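PfVFT1 (Plasmodium falciparum, PDB 5JKQ) probably binds a small solute in the cleft between the two lobes of its Venus flytrap domain, as solute-binding proteins do. Local coordinates at residues V61-D66 and I72-E77. The protein carries 3 engineered substitutions. Numbering follows the deposited sequence.
Sequences VKDDID and IIKKKE
D63 and I73 mark the nearest approach of two backbones, their CA atoms 6.8 Å apart, where an irregular loop, 61-66, passes the final turn of helix 68-75. No direct hydrogen bond spans the gap, and the contact is a worked example of how a loop can lie against the helix it leads into through one apolar tip, one lysine and one water. The helix closes in a Schellman motif: K76 takes positive phi (50°), E77 N bonds to I72 O at 3.1 Å, and a weaker bond runs from K76 N to I73 O. The chain thereby turns directly into strand 77-83, the middle strand of the three-stranded parallel sheet in one lobe of the Venus flytrap fold. The contact lies at the surface, its centre about 27 Å from the centre of the chain. Helix 102-118 touches both sides of the contact, with I118 meeting V61 and I73.

I73 CD1 lies 3.8 Å from V61 O, while the other branch of I73, CG2, lies anti to the backbone N and comes within 4.4 Å of D63 CB. K62 O, next along the loop, is hydrogen-bonded by R15 of helix 14-29. K74 runs out almost fully extended and crosses the D63 side chain at about a right angle; D63 OD2 rests on its methylene chain, 3.7 Å from K74 CE. The opposite charges of D63 OD2 and K74 NZ remain 4.7 Å apart, too far for a salt bridge, although their attraction may steady the lysine. K74 NZ instead donates to a water oxygen at 3.0 Å, which in turn donates to D63 O and to I65 O, tying two loop carbonyls to the lysine; I65 O is also hydrogen-bonded with S70 OG, S70 lying in helix 68-75.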
loop_
_atom_site.group_PDB
_atom_site.type_symbol
_atom_site.label_atom_id
_atom_site.label_comp_id
_atom_site.label_asym_id
_atom_site.label_seq_id
_atom_site.Cartn_x
_atom_site.Cartn_y
_atom_site.Cartn_z
ATOM N N VAL A 61 7.176 3.288 26.119
ATOM C CA VAL A 61 6.228 2.177 26.132
ATOM C C VAL A 61 5.454 2.150 27.445
ATOM O O VAL A 61 4.929 1.114 27.853
ATOM C CB VAL A 61 6.937 0.825 25.924
ATOM C CG1 VAL A 61 7.572 0.774 24.555
ATOM C CG2 VAL A 61 7.986 0.582 27.007
ATOM N N LYS A 62 5.391 3.305 28.096
ATOM C CA LYS A 62 4.681 3.448 29.356
ATOM C C LYS A 62 3.199 3.709 29.078
ATOM O O LYS A 62 2.853 4.308 28.059
ATOM C CB LYS A 62 5.310 4.582 30.171
ATOM C CG LYS A 62 4.859 4.679 31.613
ATOM C CD LYS A 62 5.882 5.456 32.434
ATOM C CE LYS A 62 5.280 6.041 33.701
ATOM N NZ LYS A 62 4.544 5.025 34.503
ATOM N N ASP A 63 2.329 3.244 29.971
ATOM C CA ASP A 63 0.886 3.408 29.795
ATOM C C ASP A 63 0.366 4.631 30.551
ATOM O O ASP A 63 -0.801 4.680 30.947
ATOM C CB ASP A 63 0.143 2.146 30.249
ATOM C CG ASP A 63 0.236 1.909 31.749
ATOM O OD1 ASP A 63 1.118 2.500 32.408
ATOM O OD2 ASP A 63 -0.578 1.119 32.268
ATOM N N ASP A 64 1.239 5.615 30.742
ATOM C CA ASP A 64 0.880 6.857 31.423
ATOM C C ASP A 64 0.168 7.822 30.475
ATOM O O ASP A 64 -0.654 8.633 30.906
ATOM C CB ASP A 64 2.130 7.523 32.017
ATOM C CG ASP A 64 3.220 7.763 30.983
ATOM O OD1 ASP A 64 3.178 7.125 29.909
ATOM O OD2 ASP A 64 4.126 8.582 31.248
ATOM N N ILE A 65 0.477 7.725 29.186
ATOM C CA ILE A 65 -0.114 8.611 28.190
ATOM C C ILE A 65 -1.582 8.255 27.967
ATOM O O ILE A 65 -1.933 7.078 27.882
ATOM C CB ILE A 65 0.635 8.534 26.838
ATOM C CG1 ILE A 65 2.156 8.562 27.044
ATOM C CG2 ILE A 65 0.203 9.666 25.917
ATOM C CD1 ILE A 65 2.666 9.745 27.853
ATOM N N ASP A 66 -2.436 9.270 27.882
ATOM C CA ASP A 66 -3.845 9.055 27.563
ATOM C C ASP A 66 -4.015 9.003 26.046
ATOM O O ASP A 66 -4.503 9.951 25.432
ATOM C CB ASP A 66 -4.718 10.160 28.167
ATOM C CG ASP A 66 -6.209 9.855 28.064
ATOM O OD1 ASP A 66 -6.582 8.875 27.382
ATOM O OD2 ASP A 66 -7.013 10.600 28.666
ATOM N N ILE A 72 -4.178 -0.225 23.937
ATOM C CA ILE A 72 -3.649 -1.454 23.358
ATOM C C ILE A 72 -2.788 -2.193 24.380
ATOM O O ILE A 72 -2.871 -3.414 24.505
ATOM C CB ILE A 72 -2.823 -1.154 22.084
ATOM C CG1 ILE A 72 -3.744 -0.641 20.978
ATOM C CG2 ILE A 72 -2.080 -2.398 21.584
ATOM C CD1 ILE A 72 -3.022 0.120 19.888
ATOM N N ILE A 73 -1.975 -1.439 25.114
ATOM C CA ILE A 73 -1.055 -2.014 26.091
ATOM C C ILE A 73 -1.802 -2.681 27.243
ATOM O O ILE A 73 -1.453 -3.787 27.657
ATOM C CB ILE A 73 -0.095 -0.935 26.650
ATOM C CG1 ILE A 73 0.890 -0.509 25.563
ATOM C CG2 ILE A 73 0.697 -1.455 27.856
ATOM C CD1 ILE A 73 1.665 0.753 25.886
ATOM N N LYS A 74 -2.827 -2.010 27.761
ATOM C CA LYS A 74 -3.566 -2.522 28.910
ATOM C C LYS A 74 -4.332 -3.799 28.574
ATOM O O LYS A 74 -4.421 -4.710 29.397
ATOM C CB LYS A 74 -4.524 -1.455 29.438
ATOM C CG LYS A 74 -3.831 -0.376 30.258
ATOM C CD LYS A 74 -4.731 0.828 30.492
ATOM C CE LYS A 74 -4.071 1.837 31.420
ATOM N NZ LYS A 74 -4.593 3.220 31.221
ATOM N N LYS A 75 -4.875 -3.867 27.361
ATOM C CA LYS A 75 -5.637 -5.035 26.929
ATOM C C LYS A 75 -4.760 -6.086 26.248
ATOM O O LYS A 75 -5.221 -7.195 25.979
ATOM C CB LYS A 75 -6.759 -4.610 25.979
ATOM C CG LYS A 75 -8.042 -4.190 26.684
ATOM C CD LYS A 75 -8.522 -2.823 26.223
ATOM C CE LYS A 75 -8.923 -2.825 24.753
ATOM N NZ LYS A 75 -9.349 -1.472 24.291
ATOM N N LYS A 76 -3.499 -5.742 25.989
ATOM C CA LYS A 76 -2.605 -6.603 25.216
ATOM C C LYS A 76 -3.285 -7.038 23.918
ATOM O O LYS A 76 -3.208 -8.203 23.520
ATOM C CB LYS A 76 -2.173 -7.829 26.031
ATOM C CG LYS A 76 -1.102 -7.554 27.079
ATOM C CD LYS A 76 -0.569 -8.862 27.665
ATOM C CE LYS A 76 0.667 -8.648 28.529
ATOM N NZ LYS A 76 0.370 -7.950 29.812
ATOM N N GLU A 77 -3.963 -6.097 23.268
ATOM C CA GLU A 77 -4.642 -6.382 22.009
ATOM C C GLU A 77 -4.796 -5.141 21.136
ATOM O O GLU A 77 -5.081 -4.050 21.630
ATOM C CB GLU A 77 -6.019 -6.994 22.274
ATOM C CG GLU A 77 -6.809 -7.297 21.004
ATOM C CD GLU A 77 -8.100 -8.044 21.275
ATOM O OE1 GLU A 77 -8.038 -9.256 21.572
ATOM O OE2 GLU A 77 -9.177 -7.420 21.186
HETATM O O HOH W 1 -3.527 5.913 30.357
#